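Predicted acetamidase/formamidase (Thermoanaerobacter tengcongensis, PDB 3TKK) probably hydrolyses carbon-nitrogen bonds in linear amides, as in the acetamidase/formamidase family, and binds zinc and calcium ions. Local coordinates at residues A[32-37]-A[205-210]; A[79-84]-A[132-137]. All coordinates share one frame; numbering follows the deposited sequence.

Interaction 1 of 2, residues A[32-37]-A[205-210]; sequences LEVETM and VLLEVE
Leu32 and Leu207 form a hydrogen-bonded antiparallel pair, and Val34 with Val205 forms the next one. Each pair exchanges two backbone hydrogen bonds, of which Val34 N to Val205 O is the shortest at 2.7 Å. The bond from Leu207 N to Leu32 O is nearly linear, with an N-H...O angle of 176°. Between these pairs lies the non-hydrogen-bonded pair Glu33 and Leu206, whose CA atoms come within 4.4 Å. There Val205 O also receives a CA-H...O contact from Glu33 CA (3.3 Å), so this carbonyl has two partners on the facing strand. The strands belong to a mixed sheet in which 31-36 runs between 4-7 and 203-212, and their short segments run at 140° to each other, well twisted from exact antiparallelism. Apolar contacts gather on the face carrying Leu32, Val34, Val205 and Leu207, which packs on Leu182 and Leu185 of strand 180-186. The Leu32 and Leu207 side chains run alongside one another in the same direction, with their CD1 atoms 4.0 Å apart. The CG of Leu207 sits between its own backbone N and carbonyl carbon (chi1 55°), and from this branch point CD2 reaches Val34 CG2 at 4.1 Å. An alanine in place of this leucine would remove CG and both methyls and would probably leave a gap beside Leu32 CD1 and Val34 CG2. On the other face, the aliphatic part of Glu33 crosses Leu206, CG against CD1, while the Glu33 carboxylate makes a salt bridge through OE1 with Lys204.

Interaction 2 of 2, residues A[79-84]-A[132-137]; sequences VKIKKI and PMIGVI
Segments 79-84 and 132-137 run 146° apart end to end, and Ile84 and Pro132 have CA atoms 6.5 Å apart whereas those of Val79 and Ile137 are 9.8 Å apart, a spacing bridged by side chains alone. At the close end Ile84 does most of the touching: its CG2 meets Pro132 CB at 3.6 Å, the two side chains crossing at a slant. Its other branch has CG1 beside the backbone N and CD1 anti to CA (chi2 -179°); that extended CD1 lies 3.8 Å from Ile134 CG1 and approaches Met133 CA. Further along, Ile81 and Ile134 meet tip to tip. CD1 and CG2 of Ile81 each lie about 3.7 Å from Ile134 CD1, two branches meeting one methyl. At the wide end Ile137 CD1 spans to Val79 CG1 at 4.2 Å. The chain turns a corner at Gly135, yet Ile134 and Ile137 both point toward strand 76-86. Strands 76-86 and 133-138 belong to different sheets, and apolar packing joins them here. A classic beta bulge, Lys82 and Lys83 opposite the single residue Leu206, resets the alternation, so Ile81 and Ile84 both point to the 132-137 side. The Met133 side chain touches His186, a zinc ligand. Around these isoleucines, Ile134 packs on Val205 of strand 203-212 and Leu185 of strand 180-186, while Val79 and Ile137 both rest on Phe171 of strand 168-172.

How the interactions relate
From the N terminus, the chain first lays down 32-37, then 79-84 and 132-137, and only later 205-210. Interaction 2 thus closes a shorter loop, with 47 residues between its segments, wholly within the 167-residue span that interaction 1 closes; the two do not cross. Strand 203-212 links them, since it lies between 31-36 and 76-86 in the mixed sheet: Leu206 O is 2.7 Å from Lys82 N and Leu206 N 2.8 Å from Lys83 O, probable hydrogen bonds. Interaction 1 joins strands within that sheet, whereas interaction 2 packs it against the neighbouring sheet holding 133-138. The contact centres are about 8 Å apart.

Interaction 1 of 2, residues A[32-37]-A[205-210]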
ATOM      1  N   LEU A  32      11.934  17.230  23.360  1.00 26.42           N
ATOM      2  CA  LEU A  32      12.874  18.021  22.593  1.00 25.98           C
ATOM      3  C   LEU A  32      12.232  18.692  21.383  1.00 24.85           C
ATOM      4  O   LEU A  32      11.526  18.001  20.680  1.00 23.36           O
ATOM      5  CB  LEU A  32      13.967  17.095  22.003  1.00 23.27           C
ATOM      6  CG  LEU A  32      14.882  16.523  23.069  1.00 28.93           C
ATOM      7  CD1 LEU A  32      14.597  14.988  23.351  1.00 26.48           C
ATOM      8  CD2 LEU A  32      16.344  16.698  22.596  1.00 29.67           C
ATOM      9  N   GLU A  33      12.635  19.923  21.053  1.00 24.50           N
ATOM     10  CA  GLU A  33      12.393  20.515  19.729  1.00 27.27           C
ATOM     11  C   GLU A  33      13.652  20.379  18.965  1.00 27.95           C
ATOM     12  O   GLU A  33      14.744  20.929  19.390  1.00 27.34           O
ATOM     13  CB  GLU A  33      12.086  22.041  19.785  1.00 32.53           C
ATOM     14  CG  GLU A  33      11.025  22.382  20.756  1.00 41.56           C
ATOM     15  CD  GLU A  33      10.477  23.873  20.588  1.00 50.75           C
ATOM     16  OE1 GLU A  33      10.541  24.418  19.435  1.00 53.12           O
ATOM     17  OE2 GLU A  33       9.951  24.475  21.585  1.00 55.15           O
ATOM     18  N   VAL A  34      13.545  19.600  17.903  1.00 22.60           N
ATOM     19  CA  VAL A  34      14.685  19.153  17.186  1.00 22.17           C
ATOM     20  C   VAL A  34      14.712  19.862  15.809  1.00 25.08           C
ATOM     21  O   VAL A  34      13.804  19.666  15.008  1.00 24.05           O
ATOM     22  CB  VAL A  34      14.636  17.674  17.005  1.00 21.35           C
ATOM     23  CG1 VAL A  34      15.922  17.119  16.233  1.00 20.56           C
ATOM     24  CG2 VAL A  34      14.619  16.882  18.390  1.00 22.18           C
ATOM     25  N   GLU A  35      15.745  20.692  15.531  1.00 24.02           N
ATOM     26  CA  GLU A  35      15.903  21.329  14.201  1.00 22.52           C
ATOM     27  C   GLU A  35      16.649  20.419  13.226  1.00 23.47           C
ATOM     28  O   GLU A  35      17.646  19.776  13.609  1.00 21.58           O
ATOM     29  CB  GLU A  35      16.786  22.578  14.435  1.00 29.13           C
ATOM     30  CG  GLU A  35      17.122  23.395  13.208  1.00 33.69           C
ATOM     31  CD  GLU A  35      18.118  24.546  13.597  1.00 39.56           C
ATOM     32  OE1 GLU A  35      19.329  24.321  13.835  1.00 38.56           O
ATOM     33  OE2 GLU A  35      17.653  25.678  13.706  1.00 43.05           O
ATOM     34  N   THR A  36      16.193  20.404  11.970  1.00 21.47           N
ATOM     35  CA  THR A  36      16.806  19.565  10.976  1.00 27.33           C
ATOM     36  C   THR A  36      17.227  20.412   9.803  1.00 29.77           C
ATOM     37  O   THR A  36      16.686  21.475   9.588  1.00 33.10           O
ATOM     38  CB  THR A  36      15.824  18.429  10.535  1.00 28.45           C
ATOM     39  OG1 THR A  36      14.662  19.081  10.007  1.00 29.39           O
ATOM     40  CG2 THR A  36      15.376  17.585  11.727  1.00 28.44           C
ATOM     41  N   MET A  37      18.187  19.949   9.042  1.00 31.89           N
ATOM     42  CA  MET A  37      18.377  20.504   7.727  1.00 35.97           C
ATOM     43  C   MET A  37      17.678  19.531   6.732  1.00 37.89           C
ATOM     44  O   MET A  37      17.335  18.323   7.040  1.00 34.27           O
ATOM     45  CB  MET A  37      19.842  20.610   7.397  1.00 41.20           C
ATOM     46  CG  MET A  37      20.743  21.467   8.280  1.00 42.21           C
ATOM     47  SD  MET A  37      22.439  20.877   7.895  1.00 50.88           S
ATOM     48  CE  MET A  37      23.029  22.189   6.824  1.00 50.75           C
ATOM     49  N   VAL A 205      10.915  19.624  14.775  1.00 23.55           N
ATOM     50  CA  VAL A 205      10.017  18.526  15.225  1.00 22.08           C
ATOM     51  C   VAL A 205       9.957  18.654  16.759  1.00 23.72           C
ATOM     52  O   VAL A 205      11.052  18.605  17.439  1.00 22.15           O
ATOM     53  CB  VAL A 205      10.596  17.128  14.895  1.00 20.32           C
ATOM     54  CG1 VAL A 205       9.750  15.964  15.591  1.00 20.16           C
ATOM     55  CG2 VAL A 205      10.689  16.933  13.373  1.00 19.68           C
ATOM     56  N   LEU A 206       8.744  18.910  17.318  1.00 23.09           N
ATOM     57  CA  LEU A 206       8.506  18.681  18.757  1.00 23.57           C
ATOM     58  C   LEU A 206       8.211  17.232  19.075  1.00 24.76           C
ATOM     59  O   LEU A 206       7.147  16.686  18.633  1.00 24.31           O
ATOM     60  CB  LEU A 206       7.402  19.618  19.331  1.00 26.06           C
ATOM     61  CG  LEU A 206       7.112  19.509  20.845  1.00 25.95           C
ATOM     62  CD1 LEU A 206       8.291  19.910  21.718  1.00 26.26           C
ATOM     63  CD2 LEU A 206       5.871  20.490  21.335  1.00 27.62           C
ATOM     64  N   LEU A 207       9.127  16.550  19.789  1.00 22.74           N
ATOM     65  CA  LEU A 207       8.889  15.144  20.133  1.00 22.36           C
ATOM     66  C   LEU A 207       9.113  14.873  21.629  1.00 25.61           C
ATOM     67  O   LEU A 207       9.711  15.682  22.400  1.00 23.80           O
ATOM     68  CB  LEU A 207       9.721  14.200  19.355  1.00 21.27           C
ATOM     69  CG  LEU A 207      11.231  14.436  19.400  1.00 21.28           C
ATOM     70  CD1 LEU A 207      11.739  13.920  20.702  1.00 22.40           C
ATOM     71  CD2 LEU A 207      11.949  13.796  18.139  1.00 20.05           C
ATOM     72  N   GLU A 208       8.662  13.707  22.040  1.00 24.31           N
ATOM     73  CA  GLU A 208       8.876  13.314  23.427  1.00 27.30           C
ATOM     74  C   GLU A 208       9.419  11.902  23.384  1.00 23.32           C
ATOM     75  O   GLU A 208       9.091  11.173  22.454  1.00 24.23           O
ATOM     76  CB  GLU A 208       7.564  13.361  24.206  1.00 27.93           C
ATOM     77  CG  GLU A 208       7.733  12.631  25.504  1.00 37.42           C
ATOM     78  CD  GLU A 208       6.485  12.621  26.392  1.00 43.38           C
ATOM     79  OE1 GLU A 208       5.647  13.544  26.213  1.00 48.86           O
ATOM     80  OE2 GLU A 208       6.358  11.693  27.250  1.00 44.84           O
ATOM     81  N   VAL A 209      10.290  11.523  24.311  1.00 23.68           N
ATOM     82  CA  VAL A 209      10.837  10.200  24.317  1.00 23.33           C
ATOM     83  C   VAL A 209      10.389   9.457  25.570  1.00 24.37           C
ATOM     84  O   VAL A 209      10.332  10.049  26.625  1.00 26.98           O
ATOM     85  CB  VAL A 209      12.375  10.161  24.244  1.00 22.96           C
ATOM     86  CG1 VAL A 209      12.917  10.533  22.852  1.00 21.94           C
ATOM     87  CG2 VAL A 209      13.025  11.119  25.368  1.00 23.83           C
ATOM     88  N   GLU A 210      10.144   8.137  25.449  1.00 24.28           N
ATOM     89  CA  GLU A 210       9.925   7.248  26.633  1.00 26.75           C
ATOM     90  C   GLU A 210      10.620   5.901  26.460  1.00 25.35           C
ATOM     91  O   GLU A 210      10.498   5.297  25.426  1.00 24.35           O
ATOM     92  CB  GLU A 210       8.477   6.920  26.790  1.00 27.98           C
ATOM     93  CG  GLU A 210       7.697   8.087  27.302  1.00 38.82           C
ATOM     94  CD  GLU A 210       6.281   7.689  27.680  1.00 45.97           C
ATOM     95  OE1 GLU A 210       5.936   6.444  27.796  1.00 47.32           O
ATOM     96  OE2 GLU A 210       5.525   8.642  27.882  1.00 50.50           O
TER

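Interaction 2 of 2, residues A[79-84]-A[132-137]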
ATOM      1  N   VAL A  79       8.726   7.301  20.758  1.00 22.66           N
ATOM      2  CA  VAL A  79       8.992   8.651  20.348  1.00 22.32           C
ATOM      3  C   VAL A  79       7.640   9.206  19.883  1.00 22.75           C
ATOM      4  O   VAL A  79       7.038   8.796  18.884  1.00 23.29           O
ATOM      5  CB  VAL A  79      10.046   8.751  19.221  1.00 20.93           C
ATOM      6  CG1 VAL A  79      10.276  10.280  18.832  1.00 19.80           C
ATOM      7  CG2 VAL A  79      11.332   7.916  19.504  1.00 19.81           C
ATOM      8  N   LYS A  80       7.103  10.111  20.646  1.00 21.81           N
ATOM      9  CA  LYS A  80       5.828  10.721  20.301  1.00 22.22           C
ATOM     10  C   LYS A  80       6.143  11.961  19.457  1.00 21.84           C
ATOM     11  O   LYS A  80       6.766  12.942  19.990  1.00 22.22           O
ATOM     12  CB  LYS A  80       5.101  11.090  21.612  1.00 23.61           C
ATOM     13  CG  LYS A  80       3.720  11.680  21.357  1.00 30.87           C
ATOM     14  CD  LYS A  80       2.950  12.020  22.708  1.00 39.17           C
ATOM     15  CE  LYS A  80       2.639  10.803  23.582  1.00 44.28           C
ATOM     16  NZ  LYS A  80       3.927  10.242  24.109  1.00 46.88           N
ATOM     17  N   ILE A  81       5.656  11.982  18.186  1.00 21.26           N
ATOM     18  CA  ILE A  81       5.779  13.145  17.291  1.00 21.07           C
ATOM     19  C   ILE A  81       4.581  14.122  17.579  1.00 22.19           C
ATOM     20  O   ILE A  81       3.432  13.844  17.188  1.00 22.45           O
ATOM     21  CB  ILE A  81       5.733  12.720  15.847  1.00 20.94           C
ATOM     22  CG1 ILE A  81       6.778  11.570  15.586  1.00 19.28           C
ATOM     23  CG2 ILE A  81       6.069  13.989  14.958  1.00 20.09           C
ATOM     24  CD1 ILE A  81       8.134  11.985  16.108  1.00 21.08           C
ATOM     25  N   LYS A  82       4.870  15.239  18.213  1.00 22.93           N
ATOM     26  CA  LYS A  82       3.808  16.182  18.603  1.00 26.00           C
ATOM     27  C   LYS A  82       3.617  17.242  17.569  1.00 24.33           C
ATOM     28  O   LYS A  82       2.521  17.558  17.261  1.00 31.76           O
ATOM     29  CB  LYS A  82       4.168  16.741  19.964  1.00 25.22           C
ATOM     30  CG  LYS A  82       4.159  15.611  21.053  1.00 27.33           C
ATOM     31  CD  LYS A  82       4.103  16.291  22.402  1.00 35.32           C
ATOM     32  CE  LYS A  82       4.429  15.311  23.529  1.00 40.11           C
ATOM     33  NZ  LYS A  82       4.198  16.041  24.848  1.00 38.82           N
ATOM     34  N   LYS A  83       4.663  17.839  17.053  1.00 23.82           N
ATOM     35  CA  LYS A  83       4.511  18.854  16.031  1.00 24.81           C
ATOM     36  C   LYS A  83       5.582  18.791  15.011  1.00 25.33           C
ATOM     37  O   LYS A  83       6.731  18.553  15.360  1.00 22.48           O
ATOM     38  CB  LYS A  83       4.670  20.227  16.624  1.00 29.34           C
ATOM     39  CG  LYS A  83       3.397  20.891  16.865  1.00 36.74           C
ATOM     40  CD  LYS A  83       3.736  22.347  16.954  1.00 43.09           C
ATOM     41  CE  LYS A  83       4.698  22.598  18.164  1.00 43.68           C
ATOM     42  NZ  LYS A  83       3.879  23.315  19.262  1.00 46.58           N
ATOM     43  N   ILE A  84       5.258  19.111  13.776  1.00 22.82           N
ATOM     44  CA  ILE A  84       6.335  19.221  12.778  1.00 26.02           C
ATOM     45  C   ILE A  84       6.176  20.601  12.101  1.00 26.99           C
ATOM     46  O   ILE A  84       5.112  20.866  11.517  1.00 31.44           O
ATOM     47  CB  ILE A  84       6.191  18.127  11.721  1.00 22.76           C
ATOM     48  CG1 ILE A  84       6.351  16.752  12.337  1.00 23.22           C
ATOM     49  CG2 ILE A  84       7.208  18.159  10.569  1.00 21.33           C
ATOM     50  CD1 ILE A  84       6.235  15.652  11.225  1.00 19.38           C
ATOM     51  N   PRO A 132       3.098  17.117   6.519  1.00 22.25           N
ATOM     52  CA  PRO A 132       4.565  16.954   6.905  1.00 19.72           C
ATOM     53  C   PRO A 132       4.852  15.653   7.558  1.00 21.46           C
ATOM     54  O   PRO A 132       4.006  15.121   8.289  1.00 19.19           O
ATOM     55  CB  PRO A 132       4.761  18.003   7.976  1.00 20.75           C
ATOM     56  CG  PRO A 132       3.762  19.048   7.496  1.00 21.61           C
ATOM     57  CD  PRO A 132       2.521  18.299   7.074  1.00 21.55           C
ATOM     58  N   MET A 133       6.068  15.126   7.322  1.00 18.25           N
ATOM     59  CA  MET A 133       6.339  13.832   7.858  1.00 17.80           C
ATOM     60  C   MET A 133       7.878  13.768   8.007  1.00 17.31           C
ATOM     61  O   MET A 133       8.598  14.680   7.508  1.00 17.53           O
ATOM     62  CB  MET A 133       5.953  12.686   6.839  1.00 18.31           C
ATOM     63  CG  MET A 133       6.607  12.886   5.405  1.00 16.85           C
ATOM     64  SD  MET A 133       6.640  11.394   4.387  1.00 21.56           S
ATOM     65  CE  MET A 133       7.921  10.597   5.217  1.00 16.34           C
ATOM     66  N   ILE A 134       8.334  12.750   8.704  1.00 16.96           N
ATOM     67  CA  ILE A 134       9.736  12.698   9.007  1.00 16.83           C
ATOM     68  C   ILE A 134      10.236  11.479   8.195  1.00 16.31           C
ATOM     69  O   ILE A 134       9.711  10.359   8.433  1.00 16.87           O
ATOM     70  CB  ILE A 134      10.030  12.464  10.541  1.00 17.04           C
ATOM     71  CG1 ILE A 134       9.479  13.689  11.409  1.00 18.32           C
ATOM     72  CG2 ILE A 134      11.597  12.075  10.612  1.00 16.87           C
ATOM     73  CD1 ILE A 134       9.132  13.409  12.882  1.00 18.56           C
ATOM     74  N   GLY A 135      11.177  11.672   7.283  1.00 16.23           N
ATOM     75  CA  GLY A 135      11.650  10.563   6.453  1.00 15.91           C
ATOM     76  C   GLY A 135      12.715   9.671   7.123  1.00 16.80           C
ATOM     77  O   GLY A 135      12.759   8.468   6.887  1.00 15.73           O
ATOM     78  N   VAL A 136      13.642  10.286   7.892  1.00 16.21           N
ATOM     79  CA  VAL A 136      14.784   9.576   8.491  1.00 17.29           C
ATOM     80  C   VAL A 136      14.546   9.707  10.029  1.00 18.45           C
ATOM     81  O   VAL A 136      14.470  10.820  10.598  1.00 16.80           O
ATOM     82  CB  VAL A 136      16.039  10.250   8.112  1.00 16.77           C
ATOM     83  CG1 VAL A 136      17.231   9.859   9.031  1.00 17.67           C
ATOM     84  CG2 VAL A 136      16.463   9.840   6.624  1.00 17.17           C
ATOM     85  N   ILE A 137      14.467   8.576  10.723  1.00 16.53           N
ATOM     86  CA  ILE A 137      14.384   8.658  12.160  1.00 16.83           C
ATOM     87  C   ILE A 137      14.724   7.268  12.671  1.00 17.95           C
ATOM     88  O   ILE A 137      14.302   6.257  12.075  1.00 18.70           O
ATOM     89  CB  ILE A 137      13.044   9.051  12.725  1.00 16.87           C
ATOM     90  CG1 ILE A 137      13.120   8.956  14.258  1.00 17.35           C
ATOM     91  CG2 ILE A 137      11.870   8.150  12.119  1.00 16.56           C
ATOM     92  CD1 ILE A 137      11.705   9.843  14.881  1.00 17.68           C
TER